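Local coordinates for protein glucose-6-phosphate dehydrogenase (Trypanosoma cruzi, PDB 5AQ1) that catalyses the NADP-dependent oxidation of glucose 6-phosphate to 6-phosphogluconolactone, the first step of the pentose phosphate pathway, at residues B[286-290]-B[291-295]; B[354-358]-B[359-363]; B[397-400]-B[401-405]; B[425-429]-B[430-434]; B[498-501]-B[502-506]. All coordinates share one frame; numbering follows the deposited sequence.

The five contacts follow one another along the C-terminal domain without interleaving. Contact 1 forms the start of helix 291-302, with its centre more than 20 Å from each of the others. Contacts 2, 3 and 4 belong to the large mixed sheet: contact 2 leads into strand 361-366, contact 3 turns strand 395-401 into 405-413, and contact 4 ends the outermost strand 421-429. Contacts 3 and 4 touch, their centres about 10 Å apart. Contact 5 closes helix 495-504 and packs on contact 2, with centres about 14 Å apart. Substrate binding enters at contact 3, through Gln401, whereas contacts 1, 2 and 4 reach other subunits.

Contact 1 of 5, residues B[286-290]-B[291-295]; sequences PRSLS and AEDIR
Ile294 N donates to Ser290 O at 3.2 Å and so closes the first turn of helix 291-302. The preceding loop doubles back alongside that turn, bringing Pro286 CA to 5.5 Å from Ile294 CA. Water 1 bridges the two backbones there, accepting from Arg287 N and lying 2.7 Å from Asp293 O, to which it can donate. The side chain that gathers the loop is Asp293. Its CG sits beside its own backbone N (chi1 -81°), which turns the carboxylate back toward the serines. Ser288 OG donates to Asp293 OD2, using the lone pair that faces away from OD1. The same hydroxyl accepts from Ser290 N at 3.1 Å, making an ST turn just ahead of the helix, with Ser290 at the N-cap position. Asp293 itself lies in the first helical turn, where the helix end would probably help to stabilise its negative charge. On the apolar side Pro286 and Ile294 run side by side, CG to CG1 at 4.1 Å, and Leu289 CD2 lies 4.4 Å from Ile294 CD1. Further round the helix, Arg295 NH1 forms a salt bridge with Glu292 OE2 at 2.8 Å, an oxygen that Arg459 also holds. The extended Arg287 chain leads away to a salt bridge with Glu297 of the third subunit, while Leu289 packs on Pro386 of the second.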
# COMPACT_ATOMS: atom_id res chain seq x y z
N PRO B 286 -16.63 7.37 6.29
CA PRO B 286 -17.26 8.24 7.27
C PRO B 286 -17.00 7.81 8.70
O PRO B 286 -16.67 6.65 8.96
CB PRO B 286 -18.75 8.15 6.93
CG PRO B 286 -18.91 6.81 6.30
CD PRO B 286 -17.62 6.54 5.57
N ARG B 287 -17.15 8.75 9.62
CA ARG B 287 -16.86 8.54 11.04
C ARG B 287 -17.82 7.53 11.66
O ARG B 287 -17.46 6.85 12.61
CB ARG B 287 -16.92 9.87 11.79
CG ARG B 287 -15.79 10.81 11.42
CD ARG B 287 -16.00 12.21 11.97
NE ARG B 287 -14.92 13.11 11.58
CZ ARG B 287 -14.93 14.43 11.73
NH1 ARG B 287 -15.97 15.04 12.28
NH2 ARG B 287 -13.89 15.15 11.33
N SER B 288 -19.03 7.47 11.12
CA SER B 288 -20.02 6.47 11.51
C SER B 288 -21.02 6.33 10.36
O SER B 288 -20.83 6.95 9.31
CB SER B 288 -20.76 6.91 12.77
OG SER B 288 -21.75 7.88 12.46
N LEU B 289 -22.07 5.54 10.56
CA LEU B 289 -23.11 5.39 9.55
C LEU B 289 -24.32 6.30 9.81
O LEU B 289 -25.33 6.17 9.13
CB LEU B 289 -23.56 3.94 9.45
CG LEU B 289 -22.50 2.99 8.90
CD1 LEU B 289 -22.93 1.54 9.10
CD2 LEU B 289 -22.20 3.27 7.43
N SER B 290 -24.20 7.22 10.76
CA SER B 290 -25.25 8.22 10.98
C SER B 290 -25.30 9.17 9.78
O SER B 290 -24.30 9.40 9.11
CB SER B 290 -25.02 8.99 12.28
OG SER B 290 -23.97 9.93 12.13
N ALA B 291 -26.48 9.73 9.54
CA ALA B 291 -26.75 10.49 8.32
C ALA B 291 -25.78 11.65 8.09
O ALA B 291 -25.28 11.84 6.98
CB ALA B 291 -28.17 11.01 8.35
N GLU B 292 -25.52 12.42 9.14
CA GLU B 292 -24.69 13.61 9.02
C GLU B 292 -23.21 13.28 8.87
O GLU B 292 -22.48 14.04 8.23
CB GLU B 292 -24.92 14.57 10.20
CG GLU B 292 -25.75 15.81 9.86
CD GLU B 292 -26.93 15.52 8.94
OE1 GLU B 292 -27.93 14.94 9.42
OE2 GLU B 292 -26.86 15.87 7.75
N ASP B 293 -22.76 12.17 9.45
CA ASP B 293 -21.39 11.71 9.23
C ASP B 293 -21.16 11.33 7.77
O ASP B 293 -20.09 11.59 7.22
CB ASP B 293 -21.04 10.55 10.16
CG ASP B 293 -20.66 11.00 11.56
OD1 ASP B 293 -20.34 12.19 11.74
OD2 ASP B 293 -20.68 10.16 12.49
N ILE B 294 -22.17 10.72 7.15
CA ILE B 294 -22.08 10.33 5.74
C ILE B 294 -22.16 11.56 4.83
O ILE B 294 -21.35 11.72 3.92
CB ILE B 294 -23.17 9.31 5.36
CG1 ILE B 294 -22.88 7.97 6.06
CG2 ILE B 294 -23.22 9.11 3.86
CD1 ILE B 294 -24.04 6.99 6.04
N ARG B 295 -23.12 12.44 5.09
CA ARG B 295 -23.29 13.65 4.30
C ARG B 295 -22.11 14.61 4.41
O ARG B 295 -21.76 15.28 3.43
CB ARG B 295 -24.56 14.38 4.70
CG ARG B 295 -25.82 13.86 4.02
CD ARG B 295 -27.04 14.21 4.85
NE ARG B 295 -28.04 14.96 4.10
CZ ARG B 295 -28.93 15.79 4.64
NH1 ARG B 295 -28.97 16.01 5.96
NH2 ARG B 295 -29.80 16.42 3.86
O HOH W 1 -17.77 11.47 8.63

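Contact 2 of 5, residues B[354-358]-B[359-363]; sequences DRWHG and VPFII
An edge-to-face aromatic pair, Trp356 with Phe361, spans a tight turn that feeds the chain into strand 361-366 of the mixed sheet. The edge of Phe361 is directed at the six-membered ring of Trp356, the centroids 5.1 Å apart and the planes at 75°. Phe361 CZ makes the nearest approach, 3.5 Å from Trp356 CE3 and toward the rim of that face. Arg355 CG lies over the opposite face of the indole. Val359 meets the ring differently: its CB comes in near the ring plane, at the edge, 4.1 Å from Trp356 CE3. The backbone beneath is a type II beta turn from Trp356 to Val359, closed by Val359 N donating to Trp356 O at 3.0 Å. Gly358 supplies the positive phi (83°) that this turn needs at its third position. Water 2 sits within hydrogen-bonding distance of Trp356 O and Val359 O and can donate to them; it lies in the plane of the Phe361 ring, at its edge. The indole NE1 is bonded to Thr282 O, at the end of helix 264-282, which helps to fix the ring's rotation. Phe361 packs on Leu278 of the same helix and on Val243 of strand 240-248, while Ile240 of that strand touches both Trp356 and Val359.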
# COMPACT_ATOMS: atom_id res chain seq x y z
N ASP B 354 -5.28 13.31 -2.04
CA ASP B 354 -4.24 12.29 -2.08
C ASP B 354 -4.75 10.91 -2.48
O ASP B 354 -4.01 10.12 -3.04
CB ASP B 354 -3.53 12.25 -0.73
CG ASP B 354 -2.81 13.55 -0.43
OD1 ASP B 354 -1.83 13.87 -1.14
OD2 ASP B 354 -3.23 14.26 0.50
N ARG B 355 -6.03 10.64 -2.22
CA ARG B 355 -6.63 9.40 -2.67
C ARG B 355 -6.77 9.36 -4.19
O ARG B 355 -6.60 8.29 -4.80
CB ARG B 355 -8.01 9.21 -2.03
CG ARG B 355 -8.71 7.91 -2.40
CD ARG B 355 -10.08 7.83 -1.75
NE ARG B 355 -9.97 7.64 -0.30
CZ ARG B 355 -9.87 6.46 0.31
NH1 ARG B 355 -9.85 5.32 -0.38
NH2 ARG B 355 -9.78 6.42 1.63
N TRP B 356 -7.06 10.50 -4.80
CA TRP B 356 -7.52 10.55 -6.20
C TRP B 356 -6.63 11.32 -7.18
O TRP B 356 -6.96 11.41 -8.36
CB TRP B 356 -8.93 11.15 -6.25
CG TRP B 356 -9.94 10.29 -5.59
CD1 TRP B 356 -10.69 10.60 -4.49
CD2 TRP B 356 -10.30 8.96 -5.96
NE1 TRP B 356 -11.51 9.55 -4.17
CE2 TRP B 356 -11.29 8.52 -5.05
CE3 TRP B 356 -9.88 8.09 -6.97
CZ2 TRP B 356 -11.87 7.26 -5.13
CZ3 TRP B 356 -10.46 6.83 -7.05
CH2 TRP B 356 -11.44 6.43 -6.14
N HIS B 357 -5.50 11.84 -6.71
CA HIS B 357 -4.63 12.62 -7.58
C HIS B 357 -4.22 11.82 -8.82
O HIS B 357 -3.76 10.68 -8.71
CB HIS B 357 -3.38 13.10 -6.85
CG HIS B 357 -2.45 13.91 -7.69
ND1 HIS B 357 -2.79 15.15 -8.20
CD2 HIS B 357 -1.18 13.67 -8.12
CE1 HIS B 357 -1.78 15.63 -8.91
NE2 HIS B 357 -0.79 14.75 -8.87
N GLY B 358 -4.42 12.41 -9.99
CA GLY B 358 -4.03 11.81 -11.25
C GLY B 358 -5.02 10.81 -11.84
O GLY B 358 -4.77 10.27 -12.91
N VAL B 359 -6.13 10.57 -11.15
CA VAL B 359 -7.14 9.62 -11.61
C VAL B 359 -8.25 10.38 -12.32
O VAL B 359 -9.01 11.11 -11.68
CB VAL B 359 -7.75 8.82 -10.44
CG1 VAL B 359 -8.74 7.78 -10.95
CG2 VAL B 359 -6.65 8.14 -9.64
N PRO B 360 -8.34 10.24 -13.66
CA PRO B 360 -9.40 10.93 -14.38
C PRO B 360 -10.79 10.35 -14.11
O PRO B 360 -10.97 9.13 -14.10
CB PRO B 360 -9.01 10.72 -15.85
CG PRO B 360 -8.25 9.44 -15.85
CD PRO B 360 -7.48 9.45 -14.56
N PHE B 361 -11.75 11.24 -13.89
CA PHE B 361 -13.15 10.84 -13.73
C PHE B 361 -13.93 11.26 -14.96
O PHE B 361 -14.07 12.45 -15.23
CB PHE B 361 -13.74 11.47 -12.47
CG PHE B 361 -13.31 10.78 -11.22
CD1 PHE B 361 -12.12 11.12 -10.60
CD2 PHE B 361 -14.08 9.77 -10.67
CE1 PHE B 361 -11.71 10.48 -9.44
CE2 PHE B 361 -13.69 9.13 -9.51
CZ PHE B 361 -12.50 9.48 -8.90
N ILE B 362 -14.44 10.27 -15.69
CA ILE B 362 -15.22 10.52 -16.90
C ILE B 362 -16.70 10.44 -16.55
O ILE B 362 -17.20 9.39 -16.17
CB ILE B 362 -14.94 9.47 -17.99
CG1 ILE B 362 -13.44 9.23 -18.18
CG2 ILE B 362 -15.58 9.89 -19.31
CD1 ILE B 362 -12.65 10.48 -18.53
N ILE B 363 -17.39 11.57 -16.67
CA ILE B 363 -18.84 11.61 -16.48
C ILE B 363 -19.47 11.77 -17.85
O ILE B 363 -19.16 12.72 -18.56
CB ILE B 363 -19.30 12.80 -15.62
CG1 ILE B 363 -18.43 12.96 -14.36
CG2 ILE B 363 -20.77 12.66 -15.26
CD1 ILE B 363 -18.72 11.96 -13.27
O HOH W 2 -8.69 13.05 -9.84

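Contact 3 of 5, residues B[397-400]-B[401-405]; sequences VIRA and QPSEA
Arg399 and Ala405 face each other as an antiparallel hydrogen-bonded pair, and both backbone bonds are made: Arg399 N donates to Ala405 O at 2.8 Å, and Ala405 N to Arg399 O at 3.0 Å. Arg399 O also receives a CA-H...O contact from Glu404 CA at 3.2 Å. The arginine side chain then serves the carbonyls of the loop between. It sets out with CG anti to the backbone N (chi1 -172°) and bends at chi3, which folds the guanidinium back over the turn. NE donates to Pro402 O at 2.9 Å, nearly along the axis of that carbonyl, and makes a weaker bond to Ser403 O. NH2 gives Ser403 O a stronger bond of 2.7 Å, with the acceptor close to the guanidinium plane and the donor in the carbonyl plane. Ala405 CB covers one face of the group, 3.7 Å from Arg399 NH2. The whole is a beta hairpin joining strands 395-401 and 405-413. Ala400 and Gln401 both lie against Leu374 on the next strand, a classic beta bulge, and a cis peptide bond before Pro402 adds to the irregular course of the chain. The Gln401 amide leaves the hairpin for the active site. Its NE2 donates to a phosphate oxygen, O1P, of the bound glucose 6-phosphate, and its OE1 accepts from Lys215 NZ, another residue of that pocket. Ser403 OG is hydrogen-bonded to Glu431 OE2, on the short helix beyond strand 421-429, and Glu404 pairs through its backbone with Tyr430.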
# COMPACT_ATOMS: atom_id res chain seq x y z
N VAL B 397 -17.55 -3.30 -12.46
CA VAL B 397 -18.71 -2.70 -13.12
C VAL B 397 -19.92 -2.81 -12.21
O VAL B 397 -20.32 -3.92 -11.83
CB VAL B 397 -19.00 -3.41 -14.45
CG1 VAL B 397 -20.16 -2.73 -15.17
CG2 VAL B 397 -17.75 -3.41 -15.32
N ILE B 398 -20.49 -1.67 -11.85
CA ILE B 398 -21.77 -1.63 -11.14
C ILE B 398 -22.81 -1.08 -12.11
O ILE B 398 -22.72 0.07 -12.53
CB ILE B 398 -21.70 -0.72 -9.90
CG1 ILE B 398 -20.69 -1.27 -8.89
CG2 ILE B 398 -23.08 -0.59 -9.25
CD1 ILE B 398 -20.15 -0.22 -7.94
N ARG B 399 -23.78 -1.92 -12.48
CA ARG B 399 -24.86 -1.52 -13.38
C ARG B 399 -26.15 -1.36 -12.58
O ARG B 399 -26.68 -2.33 -12.05
CB ARG B 399 -25.06 -2.54 -14.50
CG ARG B 399 -26.04 -2.09 -15.57
CD ARG B 399 -26.13 -3.05 -16.74
NE ARG B 399 -26.68 -4.34 -16.34
CZ ARG B 399 -26.12 -5.53 -16.57
NH1 ARG B 399 -24.96 -5.64 -17.22
NH2 ARG B 399 -26.73 -6.64 -16.15
N ALA B 400 -26.65 -0.13 -12.48
CA ALA B 400 -27.85 0.15 -11.70
C ALA B 400 -29.11 -0.15 -12.50
O ALA B 400 -30.13 -0.53 -11.93
CB ALA B 400 -27.86 1.60 -11.24
N GLN B 401 -29.04 0.03 -13.82
CA GLN B 401 -30.14 -0.32 -14.72
C GLN B 401 -29.67 -0.37 -16.18
O GLN B 401 -28.74 0.34 -16.54
CB GLN B 401 -31.28 0.70 -14.59
CG GLN B 401 -30.99 2.06 -15.22
CD GLN B 401 -31.74 3.21 -14.58
OE1 GLN B 401 -32.39 3.05 -13.55
NE2 GLN B 401 -31.64 4.38 -15.19
N PRO B 402 -30.29 -1.21 -17.01
CA PRO B 402 -31.29 -2.18 -16.61
C PRO B 402 -30.64 -3.43 -16.05
O PRO B 402 -29.41 -3.53 -16.05
CB PRO B 402 -31.98 -2.51 -17.93
CG PRO B 402 -30.90 -2.40 -18.93
CD PRO B 402 -30.02 -1.27 -18.46
N SER B 403 -31.45 -4.36 -15.57
CA SER B 403 -30.97 -5.65 -15.09
C SER B 403 -29.80 -5.47 -14.13
O SER B 403 -28.67 -5.85 -14.42
CB SER B 403 -30.57 -6.53 -16.28
OG SER B 403 -30.15 -7.81 -15.83
N GLU B 404 -30.10 -4.86 -12.99
CA GLU B 404 -29.07 -4.44 -12.03
C GLU B 404 -28.13 -5.57 -11.64
O GLU B 404 -28.56 -6.69 -11.36
CB GLU B 404 -29.66 -3.77 -10.78
CG GLU B 404 -31.01 -4.27 -10.31
CD GLU B 404 -32.17 -3.54 -10.96
OE1 GLU B 404 -32.47 -2.40 -10.55
OE2 GLU B 404 -32.80 -4.11 -11.88
N ALA B 405 -26.83 -5.25 -11.64
CA ALA B 405 -25.78 -6.23 -11.41
C ALA B 405 -24.47 -5.57 -11.00
O ALA B 405 -24.24 -4.38 -11.27
CB ALA B 405 -25.56 -7.05 -12.67

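Contact 4 of 5, residues B[425-429]-B[430-434]; sequences ELDLT and YERRY
Leu428 O lies at the edge of the Tyr430 ring and in its plane, while Tyr434 CE2 sits 3.7 Å above the centre of one face. The Tyr434 ring in turn carries Arg433 CG over the middle of a face and has Tyr430 CG at its edge. Leu428 fills the angle between the two tyrosines, its CD2 3.9 Å from Tyr430 CE1 and its CD1 4.0 Å from Tyr434 CE2; CD1 also packs on Arg433 CG. A third flat group, the Arg432 guanidinium, takes Thr429 against one face through CB and OG1. Bent at chi3, the Arg432 chain reaches back over the strand to Asp427, where NH1 makes a weak, long salt bridge to OD2 at 3.4 Å, the planes of the two groups 32° apart. Asp427 OD2 is held more firmly by Thr429 OG1, which donates at 2.7 Å to its syn lone pair. Strand 421-429 passes directly into helix 430-433 here, with Thr429 at the N-cap position, though its hydroxyl makes no capping bond. Thr429 O accepts twice, from Arg433 N at 3.0 Å and from Arg432 N at 3.1 Å. Across to the second subunit, Arg433 forms a salt bridge with Glu425 and Tyr434 OH a hydrogen bond with Thr424, so charge pairing and hydrogen bonding join the two subunits here alongside the packing of Leu428 on Leu426 of that subunit.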
# COMPACT_ATOMS: atom_id res chain seq x y z
N GLU B 425 -15.62 -12.75 -16.21
CA GLU B 425 -16.20 -11.99 -15.09
C GLU B 425 -16.52 -12.86 -13.89
O GLU B 425 -16.83 -14.04 -14.04
CB GLU B 425 -17.51 -11.29 -15.48
CG GLU B 425 -17.51 -10.58 -16.82
CD GLU B 425 -17.78 -11.51 -17.98
OE1 GLU B 425 -18.57 -12.46 -17.82
OE2 GLU B 425 -17.17 -11.31 -19.05
N LEU B 426 -16.44 -12.27 -12.70
CA LEU B 426 -17.11 -12.79 -11.52
C LEU B 426 -18.38 -11.96 -11.41
O LEU B 426 -18.31 -10.75 -11.24
CB LEU B 426 -16.25 -12.64 -10.28
CG LEU B 426 -14.83 -13.22 -10.34
CD1 LEU B 426 -14.11 -12.94 -9.03
CD2 LEU B 426 -14.84 -14.72 -10.63
N ASP B 427 -19.53 -12.62 -11.53
CA ASP B 427 -20.79 -11.94 -11.76
C ASP B 427 -21.77 -12.05 -10.58
O ASP B 427 -21.84 -13.08 -9.92
CB ASP B 427 -21.45 -12.51 -13.01
CG ASP B 427 -22.73 -11.81 -13.37
OD1 ASP B 427 -22.66 -10.64 -13.82
OD2 ASP B 427 -23.81 -12.42 -13.20
N LEU B 428 -22.50 -10.97 -10.33
CA LEU B 428 -23.66 -10.98 -9.45
C LEU B 428 -24.77 -10.21 -10.15
O LEU B 428 -24.81 -8.98 -10.11
CB LEU B 428 -23.34 -10.34 -8.09
CG LEU B 428 -24.51 -10.10 -7.13
CD1 LEU B 428 -25.22 -11.39 -6.78
CD2 LEU B 428 -24.04 -9.39 -5.87
N THR B 429 -25.65 -10.95 -10.82
CA THR B 429 -26.83 -10.39 -11.48
C THR B 429 -28.04 -10.64 -10.58
O THR B 429 -28.41 -11.79 -10.35
CB THR B 429 -27.05 -11.02 -12.87
OG1 THR B 429 -25.87 -10.82 -13.67
CG2 THR B 429 -28.23 -10.38 -13.58
N TYR B 430 -28.65 -9.57 -10.11
CA TYR B 430 -29.67 -9.65 -9.04
C TYR B 430 -30.91 -10.48 -9.42
O TYR B 430 -31.46 -11.18 -8.57
CB TYR B 430 -30.08 -8.25 -8.57
CG TYR B 430 -29.12 -7.61 -7.57
CD1 TYR B 430 -27.76 -7.56 -7.82
CD2 TYR B 430 -29.59 -7.06 -6.38
CE1 TYR B 430 -26.88 -6.98 -6.92
CE2 TYR B 430 -28.72 -6.48 -5.47
CZ TYR B 430 -27.37 -6.45 -5.74
OH TYR B 430 -26.49 -5.88 -4.86
N GLU B 431 -31.33 -10.41 -10.68
CA GLU B 431 -32.53 -11.12 -11.12
C GLU B 431 -32.32 -12.65 -11.19
O GLU B 431 -33.30 -13.40 -11.13
CB GLU B 431 -33.04 -10.56 -12.46
CG GLU B 431 -32.50 -11.23 -13.72
CD GLU B 431 -32.25 -10.23 -14.85
OE1 GLU B 431 -33.16 -9.45 -15.23
OE2 GLU B 431 -31.12 -10.22 -15.37
N ARG B 432 -31.07 -13.08 -11.32
CA ARG B 432 -30.72 -14.51 -11.30
C ARG B 432 -30.43 -15.02 -9.89
O ARG B 432 -30.88 -16.09 -9.51
CB ARG B 432 -29.52 -14.80 -12.21
CG ARG B 432 -29.88 -14.88 -13.69
CD ARG B 432 -28.83 -15.57 -14.56
NE ARG B 432 -27.97 -14.60 -15.25
CZ ARG B 432 -26.71 -14.28 -14.95
NH1 ARG B 432 -26.06 -14.84 -13.93
NH2 ARG B 432 -26.09 -13.37 -15.70
N ARG B 433 -29.68 -14.24 -9.13
CA ARG B 433 -29.27 -14.64 -7.78
C ARG B 433 -30.42 -14.52 -6.77
O ARG B 433 -30.64 -15.43 -5.97
CB ARG B 433 -28.07 -13.80 -7.34
CG ARG B 433 -27.59 -14.03 -5.91
CD ARG B 433 -26.90 -15.37 -5.71
NE ARG B 433 -26.08 -15.35 -4.49
CZ ARG B 433 -26.56 -15.42 -3.25
NH1 ARG B 433 -27.87 -15.52 -3.01
NH2 ARG B 433 -25.72 -15.38 -2.22
N TYR B 434 -31.15 -13.40 -6.81
CA TYR B 434 -32.17 -13.10 -5.82
C TYR B 434 -33.59 -13.19 -6.38
O TYR B 434 -33.88 -12.66 -7.45
CB TYR B 434 -31.96 -11.70 -5.24
CG TYR B 434 -30.58 -11.46 -4.70
CD1 TYR B 434 -30.10 -12.17 -3.60
CD2 TYR B 434 -29.74 -10.51 -5.27
CE1 TYR B 434 -28.83 -11.95 -3.09
CE2 TYR B 434 -28.46 -10.28 -4.78
CZ TYR B 434 -28.02 -11.01 -3.69
OH TYR B 434 -26.76 -10.78 -3.19

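Contact 5 of 5, residues B[498-501]-B[502-506]; sequences QEFI and RISGY
Phe500 presents one face of its ring to Ser504 OG, which sits over the ring centre 3.7 Å above the plane. With CG anti to its backbone N (chi1 177°), the phenyl stands over strand 344-349, packing on Val346 and Arg348. Ser504 OG is held there by two partners: it donates to Phe500 O at 2.6 Å and is also bonded to Arg348 NH1. Ser504 N reaches the same Phe500 O at 3.1 Å, from the opposite face of the carbonyl plane, so one oxygen takes both donors of the serine. On the exposed side of the helix, Glu499 and Arg502 run side by side. Arg502 grips the carboxylate side-on, with NH2 to Glu499 OE2 at 2.7 Å and NE to Glu499 OE1 at 3.3 Å, OE1 lying almost exactly in the guanidinium plane. Ile503 CG2 also touches the carboxylate, at Glu499 OE2. Helix 495-504 ends in a Schellman motif: Gly505 takes a positive phi of 120°, and Gly505 N and Tyr506 N both turn back to Ile501 O through weak bonds of 3.4 Å. The reversal lays Tyr506 CB beside Ile501 CG2, 3.8 Å away, and the phenol goes on to Glu395. Near the helix end, then, Phe500 O is doubly bonded by Ser504 and Ile501 O only weakly held, while the Glu499-Arg502 pair probably offsets its own charges at the surface.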
# COMPACT_ATOMS: atom_id res chain seq x y z
N GLN B 498 -15.91 9.68 -28.16
CA GLN B 498 -15.13 8.46 -27.94
C GLN B 498 -13.63 8.72 -27.93
O GLN B 498 -12.90 8.13 -27.14
CB GLN B 498 -15.46 7.39 -28.99
CG GLN B 498 -16.86 6.79 -28.85
CD GLN B 498 -17.09 6.14 -27.49
OE1 GLN B 498 -16.16 5.67 -26.84
NE2 GLN B 498 -18.35 6.14 -27.05
N GLU B 499 -13.18 9.60 -28.82
CA GLU B 499 -11.77 9.97 -28.86
C GLU B 499 -11.37 10.73 -27.60
O GLU B 499 -10.30 10.51 -27.05
CB GLU B 499 -11.46 10.79 -30.12
CG GLU B 499 -10.00 11.20 -30.29
CD GLU B 499 -9.03 10.03 -30.20
OE1 GLU B 499 -9.40 8.89 -30.57
OE2 GLU B 499 -7.88 10.25 -29.77
N PHE B 500 -12.26 11.61 -27.14
CA PHE B 500 -12.04 12.33 -25.88
C PHE B 500 -11.92 11.37 -24.70
O PHE B 500 -11.07 11.55 -23.83
CB PHE B 500 -13.16 13.34 -25.63
CG PHE B 500 -13.04 14.07 -24.32
CD1 PHE B 500 -12.08 15.06 -24.15
CD2 PHE B 500 -13.88 13.76 -23.26
CE1 PHE B 500 -11.96 15.73 -22.94
CE2 PHE B 500 -13.77 14.43 -22.05
CZ PHE B 500 -12.81 15.41 -21.89
N ILE B 501 -12.79 10.36 -24.67
CA ILE B 501 -12.75 9.35 -23.61
C ILE B 501 -11.44 8.57 -23.65
O ILE B 501 -10.83 8.33 -22.61
CB ILE B 501 -13.96 8.38 -23.71
CG1 ILE B 501 -15.24 9.11 -23.32
CG2 ILE B 501 -13.76 7.17 -22.80
CD1 ILE B 501 -16.52 8.37 -23.69
N ARG B 502 -11.00 8.20 -24.85
CA ARG B 502 -9.79 7.41 -25.01
C ARG B 502 -8.55 8.15 -24.51
O ARG B 502 -7.78 7.60 -23.72
CB ARG B 502 -9.59 7.00 -26.48
CG ARG B 502 -8.53 5.93 -26.68
CD ARG B 502 -8.11 5.82 -28.14
NE ARG B 502 -7.52 7.06 -28.63
CZ ARG B 502 -6.29 7.49 -28.33
NH1 ARG B 502 -5.49 6.80 -27.53
NH2 ARG B 502 -5.86 8.65 -28.83
N ILE B 503 -8.37 9.40 -24.93
CA ILE B 503 -7.20 10.18 -24.51
C ILE B 503 -7.28 10.56 -23.03
O ILE B 503 -6.26 10.83 -22.41
CB ILE B 503 -6.96 11.46 -25.35
CG1 ILE B 503 -8.01 12.54 -25.07
CG2 ILE B 503 -6.90 11.13 -26.84
CD1 ILE B 503 -7.40 13.91 -24.83
N SER B 504 -8.49 10.59 -22.49
CA SER B 504 -8.70 10.87 -21.07
C SER B 504 -8.19 9.73 -20.17
O SER B 504 -7.96 9.95 -18.98
CB SER B 504 -10.17 11.13 -20.77
OG SER B 504 -10.62 12.34 -21.36
N GLY B 505 -8.03 8.53 -20.73
CA GLY B 505 -7.41 7.42 -20.01
C GLY B 505 -8.26 6.18 -19.79
O GLY B 505 -7.81 5.24 -19.14
N TYR B 506 -9.49 6.17 -20.30
CA TYR B 506 -10.30 4.96 -20.25
C TYR B 506 -10.02 4.09 -21.48
O TYR B 506 -10.32 4.49 -22.60
CB TYR B 506 -11.79 5.30 -20.17
CG TYR B 506 -12.66 4.07 -20.03
CD1 TYR B 506 -12.89 3.49 -18.79
CD2 TYR B 506 -13.23 3.47 -21.15
CE1 TYR B 506 -13.67 2.36 -18.67
CE2 TYR B 506 -14.01 2.34 -21.04
CZ TYR B 506 -14.23 1.78 -19.80
OH TYR B 506 -15.01 0.65 -19.71